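PDB 3EIR: protein-glutamine deamidase Cif from Burkholderia pseudomallei, which deamidates a glutamine side chain of host NEDD8 to glutamate, which disables cullin-RING ubiquitin ligases and arrests the host cell cycle. Local coordinates for residues S44-L49 against R196-I201; D64-A69 against D124-P129; V155-G160 against G256-A261; G190-V195 against S236-D241. All blocks are in the same frame, centred on the assembly; numbering follows the deposited sequence.

Interaction 1 (S44-L49 against R196-I201); sequences SLMQSL and RVEDWI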
loop_
_atom_site.group_PDB
_atom_site.type_symbol
_atom_site.label_atom_id
_atom_site.label_comp_id
_atom_site.label_asym_id
_atom_site.label_seq_id
_atom_site.Cartn_x
_atom_site.Cartn_y
_atom_site.Cartn_z
ATOM N N SER A 44 -5.596 6.707 13.377
ATOM C CA SER A 44 -6.310 7.949 13.105
ATOM C C SER A 44 -6.383 8.224 11.601
ATOM O O SER A 44 -7.420 8.642 11.090
ATOM C CB SER A 44 -5.682 9.128 13.853
ATOM O OG SER A 44 -4.320 9.292 13.503
ATOM N N LEU A 45 -5.291 7.974 10.887
ATOM C CA LEU A 45 -5.314 8.134 9.429
ATOM C C LEU A 45 -6.460 7.345 8.802
ATOM O O LEU A 45 -7.241 7.892 8.019
ATOM C CB LEU A 45 -3.997 7.694 8.786
ATOM C CG LEU A 45 -4.062 7.647 7.250
ATOM C CD1 LEU A 45 -4.382 9.004 6.662
ATOM C CD2 LEU A 45 -2.763 7.113 6.665
ATOM N N MET A 46 -6.549 6.059 9.148
ATOM C CA MET A 46 -7.533 5.153 8.551
ATOM C C MET A 46 -8.948 5.588 8.879
ATOM O O MET A 46 -9.832 5.592 8.019
ATOM C CB MET A 46 -7.342 3.724 9.070
ATOM C CG MET A 46 -6.186 2.952 8.461
ATOM S SD MET A 46 -6.330 2.787 6.680
ATOM C CE MET A 46 -5.118 3.976 6.123
ATOM N N GLN A 47 -9.156 5.921 10.150
ATOM C CA GLN A 47 -10.444 6.381 10.640
ATOM C C GLN A 47 -10.927 7.571 9.827
ATOM O O GLN A 47 -12.116 7.679 9.527
ATOM C CB GLN A 47 -10.332 6.797 12.114
ATOM C CG GLN A 47 -10.032 5.657 13.081
ATOM C CD GLN A 47 -9.645 6.145 14.473
ATOM O OE1 GLN A 47 -9.066 5.399 15.262
ATOM N NE2 GLN A 47 -9.959 7.405 14.777
ATOM N N SER A 48 -10.006 8.473 9.486
ATOM C CA SER A 48 -10.375 9.700 8.793
ATOM C C SER A 48 -10.922 9.399 7.408
ATOM O O SER A 48 -11.645 10.205 6.832
ATOM C CB SER A 48 -9.172 10.641 8.663
ATOM O OG SER A 48 -8.296 10.220 7.625
ATOM N N LEU A 49 -10.570 8.232 6.884
ATOM C CA LEU A 49 -10.844 7.900 5.486
ATOM C C LEU A 49 -12.334 7.708 5.181
ATOM O O LEU A 49 -12.709 7.390 4.048
ATOM C CB LEU A 49 -10.042 6.664 5.072
ATOM C CG LEU A 49 -8.744 6.876 4.289
ATOM C CD1 LEU A 49 -8.136 8.266 4.524
ATOM C CD2 LEU A 49 -7.747 5.754 4.587
ATOM N N ARG A 196 -9.860 -4.787 2.889
ATOM C CA ARG A 196 -9.813 -3.330 2.886
ATOM C C ARG A 196 -8.591 -2.868 3.664
ATOM O O ARG A 196 -8.172 -3.531 4.611
ATOM C CB ARG A 196 -11.098 -2.753 3.481
ATOM C CG ARG A 196 -12.337 -3.060 2.646
ATOM C CD ARG A 196 -13.619 -2.642 3.349
ATOM N NE ARG A 196 -13.607 -1.234 3.735
ATOM C CZ ARG A 196 -13.578 -0.797 4.993
ATOM N NH1 ARG A 196 -13.566 -1.658 6.004
ATOM N NH2 ARG A 196 -13.569 0.508 5.239
ATOM N N VAL A 197 -7.993 -1.752 3.259
ATOM C CA VAL A 197 -6.797 -1.293 3.949
ATOM C C VAL A 197 -7.105 -1.029 5.428
ATOM O O VAL A 197 -6.293 -1.337 6.299
ATOM C CB VAL A 197 -6.073 -0.088 3.213
ATOM C CG1 VAL A 197 -6.997 1.110 3.021
ATOM C CG2 VAL A 197 -4.790 0.303 3.931
ATOM N N GLU A 198 -8.298 -0.512 5.715
ATOM C CA GLU A 198 -8.684 -0.203 7.093
ATOM C C GLU A 198 -8.666 -1.451 7.954
ATOM O O GLU A 198 -8.234 -1.426 9.109
ATOM C CB GLU A 198 -10.095 0.390 7.156
ATOM C CG GLU A 198 -10.257 1.756 6.526
ATOM C CD GLU A 198 -10.481 1.679 5.025
ATOM O OE1 GLU A 198 -10.057 0.677 4.408
ATOM O OE2 GLU A 198 -11.082 2.622 4.467
ATOM N N ASP A 199 -9.158 -2.544 7.384
ATOM C CA ASP A 199 -9.301 -3.787 8.127
ATOM C C ASP A 199 -7.950 -4.444 8.328
ATOM O O ASP A 199 -7.643 -4.908 9.422
ATOM C CB ASP A 199 -10.275 -4.720 7.413
ATOM C CG ASP A 199 -11.670 -4.140 7.345
ATOM O OD1 ASP A 199 -12.017 -3.339 8.241
ATOM O OD2 ASP A 199 -12.417 -4.470 6.400
ATOM N N TRP A 200 -7.137 -4.464 7.280
ATOM C CA TRP A 200 -5.808 -5.039 7.392
ATOM C C TRP A 200 -5.062 -4.306 8.480
ATOM O O TRP A 200 -4.363 -4.898 9.297
ATOM C CB TRP A 200 -5.015 -4.894 6.085
ATOM C CG TRP A 200 -3.625 -5.434 6.253
ATOM C CD1 TRP A 200 -2.498 -4.722 6.540
ATOM C CD2 TRP A 200 -3.233 -6.816 6.234
ATOM N NE1 TRP A 200 -1.421 -5.572 6.665
ATOM C CE2 TRP A 200 -1.848 -6.861 6.477
ATOM C CE3 TRP A 200 -3.918 -8.017 6.012
ATOM C CZ2 TRP A 200 -1.132 -8.061 6.499
ATOM C CZ3 TRP A 200 -3.203 -9.207 6.035
ATOM C CH2 TRP A 200 -1.827 -9.219 6.278
ATOM N N ILE A 201 -5.205 -2.988 8.462
ATOM C CA ILE A 201 -4.512 -2.140 9.400
ATOM C C ILE A 201 -5.042 -2.354 10.811
ATOM O O ILE A 201 -4.267 -2.494 11.756
ATOM C CB ILE A 201 -4.673 -0.664 9.035
ATOM C CG1 ILE A 201 -3.777 -0.321 7.851
ATOM C CG2 ILE A 201 -4.340 0.200 10.238
ATOM C CD1 ILE A 201 -2.352 -0.743 8.053
#

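Interaction 2 (D64-A69 against D124-P129); sequences DTLLIA and DVPIDP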
loop_
_atom_site.group_PDB
_atom_site.type_symbol
_atom_site.label_atom_id
_atom_site.label_comp_id
_atom_site.label_asym_id
_atom_site.label_seq_id
_atom_site.Cartn_x
_atom_site.Cartn_y
_atom_site.Cartn_z
ATOM N N ASP A 64 2.653 12.777 -9.402
ATOM C CA ASP A 64 3.820 13.613 -9.658
ATOM C C ASP A 64 3.766 14.928 -8.879
ATOM O O ASP A 64 4.698 15.726 -8.939
ATOM C CB ASP A 64 4.025 13.848 -11.162
ATOM C CG ASP A 64 2.901 14.645 -11.791
ATOM O OD1 ASP A 64 1.780 14.640 -11.236
ATOM O OD2 ASP A 64 3.145 15.283 -12.839
ATOM N N THR A 65 2.675 15.126 -8.143
ATOM C CA THR A 65 2.541 16.242 -7.202
ATOM C C THR A 65 2.533 15.758 -5.736
ATOM O O THR A 65 2.254 14.594 -5.462
ATOM C CB THR A 65 1.254 17.047 -7.478
ATOM O OG1 THR A 65 0.747 17.580 -6.247
ATOM C CG2 THR A 65 0.188 16.151 -8.097
ATOM N N LEU A 66 2.846 16.657 -4.807
ATOM C CA LEU A 66 2.890 16.334 -3.394
ATOM C C LEU A 66 1.492 15.935 -2.913
ATOM O O LEU A 66 0.518 16.627 -3.210
ATOM C CB LEU A 66 3.390 17.555 -2.621
ATOM C CG LEU A 66 4.282 17.370 -1.404
ATOM C CD1 LEU A 66 5.559 16.644 -1.763
ATOM C CD2 LEU A 66 4.602 18.741 -0.817
ATOM N N LEU A 67 1.394 14.824 -2.183
ATOM C CA LEU A 67 0.093 14.343 -1.690
ATOM C C LEU A 67 -0.609 15.389 -0.824
ATOM O O LEU A 67 -1.799 15.647 -0.985
ATOM C CB LEU A 67 0.249 13.020 -0.918
ATOM C CG LEU A 67 -1.033 12.275 -0.516
ATOM C CD1 LEU A 67 -0.761 10.775 -0.350
ATOM C CD2 LEU A 67 -1.665 12.851 0.744
ATOM N N ILE A 68 0.124 16.008 0.089
ATOM C CA ILE A 68 -0.514 16.974 0.979
ATOM C C ILE A 68 -0.880 18.270 0.248
ATOM O O ILE A 68 -1.600 19.117 0.783
ATOM C CB ILE A 68 0.335 17.252 2.218
ATOM C CG1 ILE A 68 1.662 17.907 1.826
ATOM C CG2 ILE A 68 0.579 15.954 2.977
ATOM C CD1 ILE A 68 2.360 18.586 3.002
ATOM N N ALA A 69 -0.415 18.392 -0.993
ATOM C CA ALA A 69 -0.732 19.546 -1.831
ATOM C C ALA A 69 -2.048 19.362 -2.579
ATOM O O ALA A 69 -2.555 20.300 -3.188
ATOM C CB ALA A 69 0.403 19.819 -2.824
ATOM N N ASP A 124 8.752 17.918 1.080
ATOM C CA ASP A 124 8.453 19.088 0.270
ATOM C C ASP A 124 8.721 18.855 -1.217
ATOM O O ASP A 124 8.472 19.741 -2.036
ATOM C CB ASP A 124 9.245 20.300 0.780
ATOM C CG ASP A 124 10.711 19.983 0.997
ATOM O OD1 ASP A 124 11.127 18.814 0.800
ATOM O OD2 ASP A 124 11.457 20.904 1.362
ATOM N N VAL A 125 9.219 17.664 -1.558
ATOM C CA VAL A 125 9.495 17.303 -2.948
ATOM C C VAL A 125 8.650 16.087 -3.370
ATOM O O VAL A 125 8.726 15.033 -2.740
ATOM C CB VAL A 125 10.980 16.955 -3.142
ATOM C CG1 VAL A 125 11.244 16.582 -4.578
ATOM C CG2 VAL A 125 11.865 18.122 -2.730
ATOM N N PRO A 126 7.847 16.229 -4.436
ATOM C CA PRO A 126 6.976 15.121 -4.867
ATOM C C PRO A 126 7.764 13.870 -5.201
ATOM O O PRO A 126 8.818 13.953 -5.840
ATOM C CB PRO A 126 6.299 15.658 -6.135
ATOM C CG PRO A 126 6.378 17.169 -5.992
ATOM C CD PRO A 126 7.677 17.432 -5.270
ATOM N N ILE A 127 7.250 12.728 -4.752
ATOM C CA ILE A 127 7.809 11.429 -5.070
ATOM C C ILE A 127 6.753 10.657 -5.861
ATOM O O ILE A 127 5.596 10.572 -5.454
ATOM C CB ILE A 127 8.151 10.640 -3.790
ATOM C CG1 ILE A 127 9.096 11.445 -2.883
ATOM C CG2 ILE A 127 8.785 9.306 -4.116
ATOM C CD1 ILE A 127 9.372 10.744 -1.541
ATOM N N ASP A 128 7.149 10.107 -7.002
ATOM C CA ASP A 128 6.220 9.375 -7.850
ATOM C C ASP A 128 6.634 7.920 -7.820
ATOM O O ASP A 128 7.629 7.551 -8.419
ATOM C CB ASP A 128 6.271 9.925 -9.273
ATOM C CG ASP A 128 5.292 9.234 -10.197
ATOM O OD1 ASP A 128 4.731 8.175 -9.811
ATOM O OD2 ASP A 128 5.087 9.756 -11.311
ATOM N N PRO A 129 5.893 7.097 -7.061
ATOM C CA PRO A 129 6.229 5.677 -6.893
ATOM C C PRO A 129 6.147 4.904 -8.217
ATOM O O PRO A 129 6.761 3.843 -8.341
ATOM C CB PRO A 129 5.169 5.153 -5.907
ATOM C CG PRO A 129 4.310 6.305 -5.538
ATOM C CD PRO A 129 4.596 7.456 -6.475
#

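Interaction 3 (V155-G160 against G256-A261); sequences VIVNDG and GKLRFA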
loop_
_atom_site.group_PDB
_atom_site.type_symbol
_atom_site.label_atom_id
_atom_site.label_comp_id
_atom_site.label_asym_id
_atom_site.label_seq_id
_atom_site.Cartn_x
_atom_site.Cartn_y
_atom_site.Cartn_z
ATOM N N VAL A 155 9.325 -0.109 1.942
ATOM C CA VAL A 155 9.595 -0.777 0.680
ATOM C C VAL A 155 8.307 -0.941 -0.118
ATOM O O VAL A 155 7.375 -1.479 0.385
ATOM C CB VAL A 155 10.235 -2.136 0.934
ATOM C CG1 VAL A 155 10.586 -2.794 -0.328
ATOM C CG2 VAL A 155 11.449 -2.018 1.800
ATOM N N ILE A 156 8.238 -0.442 -1.350
ATOM C CA ILE A 156 7.073 -0.715 -2.160
ATOM C C ILE A 156 7.411 -1.951 -2.996
ATOM O O ILE A 156 8.435 -1.981 -3.678
ATOM C CB ILE A 156 6.666 0.504 -3.009
ATOM C CG1 ILE A 156 5.439 0.173 -3.867
ATOM C CG2 ILE A 156 7.831 0.986 -3.860
ATOM C CD1 ILE A 156 4.563 1.385 -4.187
ATOM N N VAL A 157 6.587 -2.990 -2.883
ATOM C CA VAL A 157 6.814 -4.233 -3.615
ATOM C C VAL A 157 5.856 -4.392 -4.794
ATOM O O VAL A 157 4.638 -4.296 -4.641
ATOM C CB VAL A 157 6.678 -5.489 -2.708
ATOM C CG1 VAL A 157 7.068 -6.743 -3.492
ATOM C CG2 VAL A 157 7.553 -5.359 -1.472
ATOM N N ASN A 158 6.413 -4.648 -5.974
ATOM C CA ASN A 158 5.599 -4.996 -7.132
ATOM C C ASN A 158 5.823 -6.461 -7.443
ATOM O O ASN A 158 6.759 -6.817 -8.158
ATOM C CB ASN A 158 5.944 -4.122 -8.342
ATOM C CG ASN A 158 4.947 -4.279 -9.484
ATOM O OD1 ASN A 158 4.075 -5.150 -9.450
ATOM N ND2 ASN A 158 5.079 -3.440 -10.508
ATOM N N ASP A 159 4.982 -7.311 -6.863
ATOM C CA ASP A 159 5.144 -8.749 -6.995
ATOM C C ASP A 159 4.281 -9.271 -8.147
ATOM O O ASP A 159 3.080 -9.478 -7.991
ATOM C CB ASP A 159 4.784 -9.446 -5.686
ATOM C CG ASP A 159 5.206 -10.896 -5.666
ATOM O OD1 ASP A 159 5.127 -11.546 -6.728
ATOM O OD2 ASP A 159 5.609 -11.386 -4.589
ATOM N N GLY A 160 4.907 -9.456 -9.304
ATOM C CA GLY A 160 4.214 -9.901 -10.501
ATOM C C GLY A 160 3.797 -11.364 -10.443
ATOM O O GLY A 160 3.003 -11.825 -11.268
ATOM N N GLY A 256 5.914 -14.618 -13.281
ATOM C CA GLY A 256 5.841 -13.191 -13.014
ATOM C C GLY A 256 7.126 -12.622 -12.443
ATOM O O GLY A 256 7.912 -13.325 -11.811
ATOM N N LYS A 257 7.330 -11.328 -12.654
ATOM C CA LYS A 257 8.557 -10.670 -12.238
ATOM C C LYS A 257 8.393 -10.081 -10.834
ATOM O O LYS A 257 7.289 -9.732 -10.426
ATOM C CB LYS A 257 8.906 -9.569 -13.248
ATOM C CG LYS A 257 10.376 -9.183 -13.305
ATOM C CD LYS A 257 10.680 -8.317 -14.526
ATOM C CE LYS A 257 10.809 -9.148 -15.805
ATOM N NZ LYS A 257 9.505 -9.671 -16.308
ATOM N N LEU A 258 9.496 -9.990 -10.098
ATOM C CA LEU A 258 9.507 -9.362 -8.784
ATOM C C LEU A 258 10.336 -8.082 -8.825
ATOM O O LEU A 258 11.449 -8.064 -9.355
ATOM C CB LEU A 258 10.062 -10.318 -7.729
ATOM C CG LEU A 258 10.227 -9.757 -6.315
ATOM C CD1 LEU A 258 8.915 -9.207 -5.779
ATOM C CD2 LEU A 258 10.771 -10.838 -5.403
ATOM N N ARG A 259 9.779 -7.012 -8.275
ATOM C CA ARG A 259 10.444 -5.718 -8.258
ATOM C C ARG A 259 10.084 -5.026 -6.961
ATOM O O ARG A 259 8.932 -5.074 -6.540
ATOM C CB ARG A 259 9.975 -4.864 -9.441
ATOM C CG ARG A 259 10.551 -5.283 -10.784
ATOM C CD ARG A 259 9.657 -4.842 -11.937
ATOM N NE ARG A 259 9.170 -3.475 -11.771
ATOM C CZ ARG A 259 9.842 -2.390 -12.150
ATOM N NH1 ARG A 259 11.037 -2.508 -12.721
ATOM N NH2 ARG A 259 9.318 -1.185 -11.958
ATOM N N PHE A 260 11.062 -4.399 -6.316
ATOM C CA PHE A 260 10.773 -3.591 -5.137
ATOM C C PHE A 260 11.717 -2.397 -5.028
ATOM O O PHE A 260 12.808 -2.386 -5.602
ATOM C CB PHE A 260 10.812 -4.430 -3.855
ATOM C CG PHE A 260 12.125 -5.110 -3.613
ATOM C CD1 PHE A 260 13.198 -4.411 -3.076
ATOM C CD2 PHE A 260 12.289 -6.457 -3.906
ATOM C CE1 PHE A 260 14.412 -5.040 -2.843
ATOM C CE2 PHE A 260 13.501 -7.088 -3.677
ATOM C CZ PHE A 260 14.563 -6.377 -3.144
ATOM N N ALA A 261 11.281 -1.389 -4.291
ATOM C CA ALA A 261 12.083 -0.192 -4.096
ATOM C C ALA A 261 11.934 0.254 -2.655
ATOM O O ALA A 261 10.818 0.390 -2.165
ATOM C CB ALA A 261 11.614 0.907 -5.030
HETATM O O HOH W 1 6.820 -1.154 -9.982
#

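Interaction 4 (G190-V195 against S236-D241); sequences GALPAV and SILQID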
loop_
_atom_site.group_PDB
_atom_site.type_symbol
_atom_site.label_atom_id
_atom_site.label_comp_id
_atom_site.label_asym_id
_atom_site.label_seq_id
_atom_site.Cartn_x
_atom_site.Cartn_y
_atom_site.Cartn_z
ATOM N N GLY A 190 -7.225 -12.666 -7.093
ATOM C CA GLY A 190 -6.004 -13.428 -7.271
ATOM C C GLY A 190 -5.870 -14.517 -6.226
ATOM O O GLY A 190 -6.863 -15.100 -5.788
ATOM N N ALA A 191 -4.637 -14.791 -5.818
ATOM C CA ALA A 191 -4.384 -15.840 -4.847
ATOM C C ALA A 191 -4.872 -15.409 -3.461
ATOM O O ALA A 191 -5.245 -16.238 -2.638
ATOM C CB ALA A 191 -2.907 -16.182 -4.816
ATOM N N LEU A 192 -4.884 -14.104 -3.222
ATOM C CA LEU A 192 -5.271 -13.571 -1.918
ATOM C C LEU A 192 -6.707 -13.042 -1.900
ATOM O O LEU A 192 -7.206 -12.522 -2.902
ATOM C CB LEU A 192 -4.284 -12.474 -1.482
ATOM C CG LEU A 192 -2.924 -13.052 -1.091
ATOM C CD1 LEU A 192 -1.814 -12.055 -1.317
ATOM C CD2 LEU A 192 -2.949 -13.529 0.355
ATOM N N PRO A 193 -7.365 -13.144 -0.739
ATOM C CA PRO A 193 -8.744 -12.679 -0.588
ATOM C C PRO A 193 -8.796 -11.158 -0.546
ATOM O O PRO A 193 -7.843 -10.528 -0.093
ATOM C CB PRO A 193 -9.143 -13.209 0.796
ATOM C CG PRO A 193 -7.909 -13.834 1.391
ATOM C CD PRO A 193 -6.748 -13.470 0.558
ATOM N N ALA A 194 -9.906 -10.574 -0.976
ATOM C CA ALA A 194 -10.103 -9.142 -0.800
ATOM C C ALA A 194 -9.926 -8.739 0.664
ATOM O O ALA A 194 -10.335 -9.460 1.588
ATOM C CB ALA A 194 -11.473 -8.733 -1.291
ATOM N N VAL A 195 -9.315 -7.577 0.876
ATOM C CA VAL A 195 -9.191 -7.027 2.220
ATOM C C VAL A 195 -9.037 -5.512 2.137
ATOM O O VAL A 195 -8.210 -5.014 1.384
ATOM C CB VAL A 195 -7.998 -7.641 2.983
ATOM C CG1 VAL A 195 -6.676 -7.081 2.464
ATOM C CG2 VAL A 195 -8.145 -7.397 4.475
ATOM N N SER A 236 0.455 -16.465 5.769
ATOM C CA SER A 236 1.226 -15.960 6.897
ATOM C C SER A 236 1.411 -14.441 6.815
ATOM O O SER A 236 1.003 -13.693 7.709
ATOM C CB SER A 236 2.587 -16.664 6.961
ATOM O OG SER A 236 3.288 -16.327 8.150
ATOM N N ILE A 237 2.018 -13.996 5.725
ATOM C CA ILE A 237 2.360 -12.593 5.549
ATOM C C ILE A 237 1.176 -11.709 5.140
ATOM O O ILE A 237 1.078 -10.570 5.582
ATOM C CB ILE A 237 3.494 -12.449 4.519
ATOM C CG1 ILE A 237 4.665 -13.352 4.905
ATOM C CG2 ILE A 237 3.934 -11.000 4.405
ATOM C CD1 ILE A 237 5.673 -13.564 3.807
ATOM N N LEU A 238 0.263 -12.236 4.326
ATOM C CA LEU A 238 -0.698 -11.375 3.627
ATOM C C LEU A 238 -2.202 -11.605 3.861
ATOM O O LEU A 238 -3.011 -10.876 3.290
ATOM C CB LEU A 238 -0.420 -11.423 2.119
ATOM C CG LEU A 238 0.931 -10.867 1.686
ATOM C CD1 LEU A 238 1.157 -11.121 0.203
ATOM C CD2 LEU A 238 0.990 -9.378 2.000
ATOM N N GLN A 239 -2.588 -12.595 4.671
ATOM C CA GLN A 239 -4.017 -12.851 4.901
ATOM C C GLN A 239 -4.378 -12.517 6.353
ATOM O O GLN A 239 -3.658 -12.898 7.261
ATOM C CB GLN A 239 -4.363 -14.309 4.567
ATOM C CG GLN A 239 -5.786 -14.534 4.056
ATOM C CD GLN A 239 -6.829 -14.595 5.159
ATOM O OE1 GLN A 239 -7.995 -14.252 4.943
ATOM N NE2 GLN A 239 -6.419 -15.039 6.344
ATOM N N ILE A 240 -5.484 -11.802 6.566
ATOM C CA ILE A 240 -5.752 -11.211 7.878
ATOM C C ILE A 240 -5.787 -12.222 9.001
ATOM O O ILE A 240 -5.280 -11.945 10.085
ATOM C CB ILE A 240 -7.076 -10.420 7.959
ATOM C CG1 ILE A 240 -8.003 -10.778 6.812
ATOM C CG2 ILE A 240 -6.820 -8.924 8.069
ATOM C CD1 ILE A 240 -9.459 -10.603 7.175
ATOM N N ASP A 241 -6.411 -13.372 8.747
ATOM C CA ASP A 241 -6.523 -14.422 9.751
ATOM C C ASP A 241 -5.369 -15.405 9.637
ATOM O O ASP A 241 -5.311 -16.377 10.379
ATOM C CB ASP A 241 -7.852 -15.169 9.605
ATOM C CG ASP A 241 -9.038 -14.234 9.446
ATOM O OD1 ASP A 241 -9.482 -13.645 10.457
ATOM O OD2 ASP A 241 -9.533 -14.096 8.305
#

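Interaction 1 (S44-L49 against R196-I201)
Met46 reaches across to Val197, Glu198 and Ile201 and carries most of this packing between two nearly antiparallel helices of the papain-like fold. The short axes of 44-48 and 197-201 pass 9.9 Å apart at 152°, wide enough to suit a long, unbranched and flexible side chain. With its CG turned away from its own carbonyl carbon (chi1 -77°) and the chain bent again at chi2 and chi3, Met46 brings its sulfur down on the opposite backbone, SD lying 3.8 Å from CA of Glu198. Val197 closes in on that sulfur with both methyls, Met46 SD to Val197 CG2 being 4.0 Å. The side chain of Ile201 crosses Met46 at about a right angle, and its branch methyl CG2 comes to 3.8 Å from Met46 CG. Glu198 suits the border of this apolar patch: its methylene CG packs on the sulfur, while its carboxylate meets Arg196 in a salt bridge (OE2 to NH2, 3.4 Å). Arg196, at the N-cap position, also pairs with Asp199. Helix 111-121 adds Ile116 against Val197, and Trp59 touches both Val197 and Leu49. Leu49 approaches Glu198 with its CB, 4.2 Å from the carboxylate atom OE2.

Interaction 2 (D64-A69 against D124-P129)
The methyl CD1 of Leu66 sits above the plane of the peptide that joins Val125 to Pro126, 3.5 Å from both Val125 C and Pro126 N. A branched apolar side chain suits this place, because a methyl can rest on the face of a peptide group. Chi1 of Leu66 is -144°, well off a staggered position, and the other methyl, CD2, reaches back along the loop to CA of Asp124 at 4.0 Å. The Pro126 ring is met at its CB and CG corner: the carbonyl oxygen of Asp64 is 3.2 Å from Pro126 CB, and Leu66 N is 3.8 Å from Pro126 CG. With CD in the place of a peptide N-H, the ring offers hydrocarbon to the Leu66 methyl. The contact joins two surface loops of the papain-like fold, one leading from helix 52-58 to helix 72-85 and the other following helix 111-121; they run in opposite directions, Asp64 beside Asp128 and Leu66 beside Pro126. No hydrogen bond links them directly. Instead Lys118 NZ bonds to the carbonyl oxygens of both Thr65 and Ile127, and the Glu122 carboxylate receives Leu67 N on one oxygen and Ile127 N on the other. Asp128 turns OD1 to the hydroxyl of Thr130, and its OD2 makes a weak bond to Ser131 OG. The two carboxylates stay apart, Asp64 OD1 lying 5.9 Å from Asp128 OD2. Beyond Leu66 the chain tightens into a 3-10 turn, where Ala69 N bonds to Leu66 O at 3.0 Å.

Interaction 3 (V155-G160 against G256-A261)
Val157 packs between Leu258 and Phe260 on the face of this antiparallel strand pair that carries all three, with Asp159 at its end. Its CG1, anti to the backbone N (chi1 -174°), meets Leu258 CD1 at 3.8 Å, while its CG2 lies against Phe260 CB. Val155 runs alongside Phe260, pointing the same way, with CG1 3.9 Å from Phe260 CB. The branched valines suit an extended backbone, and the leucine is long enough to slant across to its neighbours. On the reverse face Ile156 CG2 touches the small methyl of Ala261. Between the faces run the backbone bonds. Ile156 and Ala261 form one hydrogen-bonded pair, Asn158 and Arg259 another, the latter short in one direction (Asn158 N to Arg259 O, 2.6 Å) and longer in the other (Arg259 N to Asn158 O, 3.0 Å). Where the strands end, Gly160 N reaches Lys257 O at 2.6 Å, nearly in line with the C=O bond (168°). Gly160 and Gly256 face each other here, with no side chain to press on Lys257 O or Gly160 O. At the polar margin Asn158 ND2 lies near the plane of the Arg259 guanidinium; a water accepts from both, 2.9 Å from Asn158 ND2 and 3.2 Å from Arg259 NH2. Asp159 pairs with Arg161, and its side chain lies about 5 Å from that of His164, inferred to be catalytic. Strand 258-265 is outermost in the four-stranded sheet; 152-159 is bonded on its other side to strand 164-170, while Phe117 and Ala113 of helix 111-121 cover Ile156.

Interaction 4 (G190-V195 against S236-D241)
The carbonyl oxygen of Leu238 accepts a hydrogen bond from NE2 of Gln184, a residue inferred to belong to the active site, and lies 4.0 Å from the CD2 methyl of Leu192. Here the C-terminal end of helix 227-238 packs on the loop between strand 181-183 and helix 197-204 of the papain-like fold. The two leucines cross at about a right angle. Leu192 holds its CG away from its carbonyl carbon (chi1 -72°), and this sets both methyls over Leu238: CD2 is 3.7 Å from Leu238 CB, and CD1 presses on Leu238 CD1 at 3.5 Å, tighter than usual for two carbons. Leucine suits both places, a branched hydrocarbon packed beside His164 and Gln184, which are inferred to be active-site residues; the side chain of Leu192 is about 4 Å from that of His164. One residue on, Gln239 leaves helical geometry and lays its aliphatic part across the proline ring, Gln239 CG to Pro193 CG being 3.5 Å. Carbonyls at and just past the helix end find partners outside the pair: Arg204 NH1 bonds to the oxygens of Ser236 and Gln239, and Lys242 NZ also reaches Ser236 O. Ile240, which further packs on Trp200, and Val195 slide past each other in opposite directions, with Val195 CG2 4.1 Å from both CG1 and CG2 of Ile240.

How the interactions relate
Two pairs of contacts touch directly. Interactions 1 and 4 meet through the Trp200 ring, which packs from helix 197-204 on the end of helix 227-238, its CZ3 lying 3.2 Å from Leu238 O. Interactions 2 and 3 meet more lightly, where Pro129 CB packs on Ile156 CD1 at 4.2 Å. Interactions 3 and 4 come to about 7 Å at their nearest atoms and border the inferred active site: Asp159 and Leu192 lie near His164, and Leu238 near Gln184. In interaction 1, Val197 is about 7 Å from Gln184, side chain to side chain, while Trp200 touches it. Interaction 2 is remote from the site, its centre about 29 Å from that of interaction 4.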